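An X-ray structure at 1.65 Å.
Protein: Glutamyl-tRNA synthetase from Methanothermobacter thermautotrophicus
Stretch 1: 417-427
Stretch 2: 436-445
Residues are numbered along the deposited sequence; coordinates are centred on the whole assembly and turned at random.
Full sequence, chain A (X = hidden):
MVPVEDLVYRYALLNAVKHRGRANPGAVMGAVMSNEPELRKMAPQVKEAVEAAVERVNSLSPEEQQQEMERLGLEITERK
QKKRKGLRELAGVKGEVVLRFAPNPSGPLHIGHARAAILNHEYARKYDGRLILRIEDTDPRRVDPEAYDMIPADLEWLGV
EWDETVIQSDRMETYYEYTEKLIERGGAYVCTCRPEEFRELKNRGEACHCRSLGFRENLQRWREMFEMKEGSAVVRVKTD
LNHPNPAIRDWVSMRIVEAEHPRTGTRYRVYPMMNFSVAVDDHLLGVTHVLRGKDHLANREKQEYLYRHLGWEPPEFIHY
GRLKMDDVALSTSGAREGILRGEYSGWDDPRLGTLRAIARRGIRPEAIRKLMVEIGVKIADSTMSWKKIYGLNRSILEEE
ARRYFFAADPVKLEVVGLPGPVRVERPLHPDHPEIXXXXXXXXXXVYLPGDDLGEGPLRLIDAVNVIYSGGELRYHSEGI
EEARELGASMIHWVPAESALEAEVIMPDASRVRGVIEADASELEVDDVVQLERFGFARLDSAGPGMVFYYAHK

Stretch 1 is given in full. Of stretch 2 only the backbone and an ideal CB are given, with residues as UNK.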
# COMPACT_ATOMS: atom_id res chain seq x y z
N GLY A 417 -49.51 -11.39 13.35
CA GLY A 417 -49.86 -12.55 14.15
C GLY A 417 -48.87 -12.90 15.25
O GLY A 417 -49.01 -13.94 15.89
N LEU A 418 -47.87 -12.04 15.48
CA LEU A 418 -46.96 -12.26 16.60
C LEU A 418 -47.78 -12.33 17.88
O LEU A 418 -48.54 -11.40 18.19
CB LEU A 418 -45.95 -11.11 16.69
CG LEU A 418 -44.89 -11.22 17.79
CD1 LEU A 418 -43.97 -12.41 17.54
CD2 LEU A 418 -44.09 -9.91 17.88
N PRO A 419 -47.68 -13.45 18.62
CA PRO A 419 -48.52 -13.61 19.82
C PRO A 419 -48.25 -12.56 20.90
O PRO A 419 -49.17 -12.14 21.61
CB PRO A 419 -48.15 -15.01 20.32
CG PRO A 419 -47.65 -15.73 19.10
CD PRO A 419 -46.91 -14.67 18.31
N GLY A 420 -47.00 -12.13 21.02
CA GLY A 420 -46.64 -11.13 22.01
C GLY A 420 -45.17 -10.83 21.88
O GLY A 420 -44.49 -11.45 21.07
N PRO A 421 -44.67 -9.87 22.67
CA PRO A 421 -43.27 -9.46 22.50
C PRO A 421 -42.30 -10.59 22.81
O PRO A 421 -42.57 -11.45 23.65
CB PRO A 421 -43.10 -8.31 23.50
CG PRO A 421 -44.50 -8.00 24.02
CD PRO A 421 -45.30 -9.23 23.83
N VAL A 422 -41.17 -10.58 22.12
CA VAL A 422 -40.14 -11.57 22.32
C VAL A 422 -38.83 -10.85 22.58
O VAL A 422 -38.42 -10.02 21.78
CB VAL A 422 -39.96 -12.43 21.07
CG1 VAL A 422 -38.84 -13.44 21.26
CG2 VAL A 422 -41.29 -13.13 20.71
N ARG A 423 -38.19 -11.16 23.71
CA ARG A 423 -36.90 -10.59 24.03
C ARG A 423 -35.81 -11.57 23.62
O ARG A 423 -35.80 -12.72 24.05
CB ARG A 423 -36.81 -10.26 25.53
CG ARG A 423 -35.50 -9.59 25.93
CD ARG A 423 -35.49 -9.30 27.44
NE ARG A 423 -35.24 -10.53 28.18
CZ ARG A 423 -34.04 -11.07 28.35
NH1 ARG A 423 -32.95 -10.47 27.86
NH2 ARG A 423 -33.93 -12.20 29.03
N VAL A 424 -34.93 -11.10 22.74
CA VAL A 424 -33.91 -11.93 22.15
C VAL A 424 -32.54 -11.55 22.72
O VAL A 424 -32.23 -10.37 22.81
CB VAL A 424 -33.88 -11.72 20.63
CG1 VAL A 424 -32.79 -12.55 19.99
CG2 VAL A 424 -35.26 -12.04 20.02
N GLU A 425 -31.72 -12.53 23.12
CA GLU A 425 -30.32 -12.26 23.45
C GLU A 425 -29.37 -12.94 22.48
O GLU A 425 -29.54 -14.13 22.16
CB GLU A 425 -29.93 -12.68 24.88
CG GLU A 425 -30.55 -11.84 25.98
CD GLU A 425 -29.76 -11.87 27.31
OE1 GLU A 425 -28.69 -12.51 27.40
OE2 GLU A 425 -30.21 -11.22 28.27
N ARG A 426 -28.35 -12.21 22.05
CA ARG A 426 -27.35 -12.76 21.16
C ARG A 426 -25.98 -12.20 21.53
O ARG A 426 -25.82 -10.98 21.68
CB ARG A 426 -27.71 -12.43 19.70
CG ARG A 426 -26.69 -12.94 18.68
CD ARG A 426 -27.27 -12.87 17.26
NE ARG A 426 -26.36 -13.41 16.25
CZ ARG A 426 -26.23 -14.71 15.96
NH1 ARG A 426 -25.37 -15.09 15.03
NH2 ARG A 426 -26.95 -15.61 16.60
N PRO A 427 -24.97 -13.06 21.70
CA PRO A 427 -23.65 -12.55 22.07
C PRO A 427 -23.08 -11.52 21.11
O PRO A 427 -23.18 -11.61 19.88
CB PRO A 427 -22.76 -13.80 22.04
CG PRO A 427 -23.73 -14.91 22.35
CD PRO A 427 -24.99 -14.54 21.65
N UNK A 436 -20.55 -9.58 26.86
CA UNK A 436 -21.98 -9.79 27.05
C UNK A 436 -22.83 -9.94 25.81
O UNK A 436 -22.31 -10.17 24.70
CB UNK A 436 -22.54 -8.62 27.86
N UNK A 437 -24.14 -9.83 26.00
CA UNK A 437 -25.09 -10.12 24.92
C UNK A 437 -25.86 -8.87 24.52
O UNK A 437 -26.26 -8.08 25.38
CB UNK A 437 -26.06 -11.22 25.34
N UNK A 438 -26.09 -8.71 23.22
CA UNK A 438 -27.11 -7.75 22.77
C UNK A 438 -28.49 -8.26 23.15
O UNK A 438 -28.74 -9.47 23.18
CB UNK A 438 -27.02 -7.52 21.26
N UNK A 439 -29.40 -7.33 23.44
CA UNK A 439 -30.79 -7.67 23.73
C UNK A 439 -31.63 -6.94 22.72
O UNK A 439 -31.59 -5.71 22.63
CB UNK A 439 -31.19 -7.31 25.16
N UNK A 440 -32.35 -7.72 21.94
CA UNK A 440 -33.19 -7.18 20.88
C UNK A 440 -34.63 -7.45 21.23
O UNK A 440 -35.01 -8.59 21.50
CB UNK A 440 -32.84 -7.78 19.52
N UNK A 441 -35.44 -6.39 21.23
CA UNK A 441 -36.83 -6.52 21.62
C UNK A 441 -37.73 -6.55 20.38
O UNK A 441 -37.95 -5.53 19.73
CB UNK A 441 -37.23 -5.37 22.55
N UNK A 442 -38.23 -7.73 20.05
CA UNK A 442 -39.16 -7.88 18.94
C UNK A 442 -40.58 -7.61 19.45
O UNK A 442 -41.08 -8.34 20.31
CB UNK A 442 -39.05 -9.27 18.32
N UNK A 443 -41.21 -6.55 18.95
CA UNK A 443 -42.51 -6.12 19.50
C UNK A 443 -43.61 -6.15 18.45
O UNK A 443 -44.77 -6.46 18.77
CB UNK A 443 -42.40 -4.71 20.08
N UNK A 444 -43.27 -5.79 17.22
CA UNK A 444 -44.23 -5.84 16.13
C UNK A 444 -43.60 -5.70 14.75
O UNK A 444 -43.74 -6.58 13.91
CB UNK A 444 -45.28 -4.74 16.32
N UNK A 445 -42.90 -4.59 14.52
CA UNK A 445 -42.31 -4.33 13.21
C UNK A 445 -40.80 -4.58 13.23
O UNK A 445 -40.14 -4.36 14.24
CB UNK A 445 -42.60 -2.89 12.77

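The two stretches run antiparallel, and backbone hydrogen bonds set the register before any side chain is considered. The amides of Val 422, Val 424 and Arg 426 donate to the carbonyls at 442, 440 and 438, and the N atoms there donate back to the O atoms of their partners. Side chains from 438, 440 and 442 therefore join Val 422, Val 424 and Arg 426 on one face, while 439 and 441 share the other with Arg 423 and Glu 425.

Position 436 has phi 81° and psi -166°, and its CA-to-CB direction points away from stretch 1. Positive phi favours glycine, and the residue is Gly 436.

At 437 the ideal CB points toward stretch 1, 3.6 Å from Glu 425 OE1. A carboxylate invites a donor, so asparagine, glutamine, serine, threonine or a basic residue would all be reasonable. The residue is Asn 437, whose ND2 donates to Glu 425 OE1 at 2.9 Å in a nearly straight hydrogen bond. Its OD1 lies against the proline ring, 3.5 Å from Pro 427 CG.

Position 438 lies beside Arg 426, its CB 3.7 Å from Arg 426 O. The long aliphatic part of Arg 426 would suit an apolar or long flexible chain, and the carbonyl of Pro 427 offers an acceptor; the positive charge of Arg 426 would seem to favour an acid. Yet the residue is Arg 438. It bends back so that NH2 donates to Pro 427 O at 3.1 Å, while one face of its guanidinium covers Arg 426 CB. Arg 426 NE and Arg 438 NH2 are 3.9 Å apart, a proximity of like charges; both guanidinium groups also have hydrogen bonds elsewhere in the structure.

At 439 the CB shares a face with Arg 423 and Glu 425, which already pair through a salt bridge from Arg 423 NH1 to Glu 425 OE2 at 2.9 Å. A beta-branched residue suits the strand and could pack on the aliphatic part of the arginine; threonine or a polar chain would also fit. Val 439 places CG1 3.5 Å from Arg 423 CG.

Position 440 faces Val 424, the ideal CB being 4.2 Å from Val 424 CB, so valine, isoleucine or leucine is expected. Leu 440 makes this apolar contact, CB to CB at 4.1 Å.

At 441 stretch 1 presents Arg 423, and an acid or a neutral polar chain would suit. Glu 441 folds back, OE1 reaching 3.5 Å from Arg 423 CB, and accepts a hydrogen bond from water 1, whose O is 2.6 Å from OE1.

Position 442 looks toward Leu 418, Val 422 and Val 424, an apolar patch calling for a large aliphatic residue. Leu 442 fills it: CG is 4.0 Å from Leu 418 CD2 and CD2 is 4.2 Å from Val 422 CB.

Beyond the strand, CB directions at 443, 444 and 445 point away, leaving stretch 1 little say. They are Arg 443, Gly 444 and Glu 445.

Stretch 2 (436-445) GNRVLELRGE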
# COMPACT_ATOMS: atom_id res chain seq x y z
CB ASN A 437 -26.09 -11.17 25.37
CG ASN A 437 -25.46 -12.53 25.58
OD1 ASN A 437 -24.38 -12.80 25.09
ND2 ASN A 437 -26.16 -13.40 26.33
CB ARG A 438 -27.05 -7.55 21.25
CG ARG A 438 -25.71 -7.13 20.70
CD ARG A 438 -25.15 -8.18 19.74
NE ARG A 438 -25.94 -8.24 18.50
CZ ARG A 438 -25.75 -9.16 17.56
NH1 ARG A 438 -26.48 -9.12 16.45
NH2 ARG A 438 -24.85 -10.12 17.74
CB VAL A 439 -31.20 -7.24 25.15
CG1 VAL A 439 -32.64 -7.65 25.44
CG2 VAL A 439 -30.24 -7.87 26.16
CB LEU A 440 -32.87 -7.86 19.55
CG LEU A 440 -31.44 -7.68 19.06
CD1 LEU A 440 -31.25 -8.28 17.68
CD2 LEU A 440 -31.10 -6.22 19.02
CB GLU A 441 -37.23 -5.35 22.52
CG GLU A 441 -36.38 -5.20 23.77
CD GLU A 441 -36.78 -6.12 24.90
OE1 GLU A 441 -37.68 -6.98 24.70
OE2 GLU A 441 -36.20 -5.97 26.01
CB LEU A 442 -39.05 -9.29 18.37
CG LEU A 442 -40.16 -9.66 17.38
CD1 LEU A 442 -40.02 -8.80 16.13
CD2 LEU A 442 -40.11 -11.15 17.03
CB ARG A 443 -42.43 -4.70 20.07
CG ARG A 443 -41.73 -4.59 21.41
CD ARG A 443 -41.71 -3.15 21.89
NE ARG A 443 -43.05 -2.63 22.16
CZ ARG A 443 -43.30 -1.37 22.53
NH1 ARG A 443 -42.31 -0.51 22.67
NH2 ARG A 443 -44.55 -0.99 22.75
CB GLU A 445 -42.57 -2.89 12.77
CG GLU A 445 -44.01 -2.62 12.33
CD GLU A 445 -44.22 -1.17 11.97
OE1 GLU A 445 -43.79 -0.29 12.74
OE2 GLU A 445 -44.83 -0.91 10.91
O HOH W 1 -39.81 -7.42 23.26
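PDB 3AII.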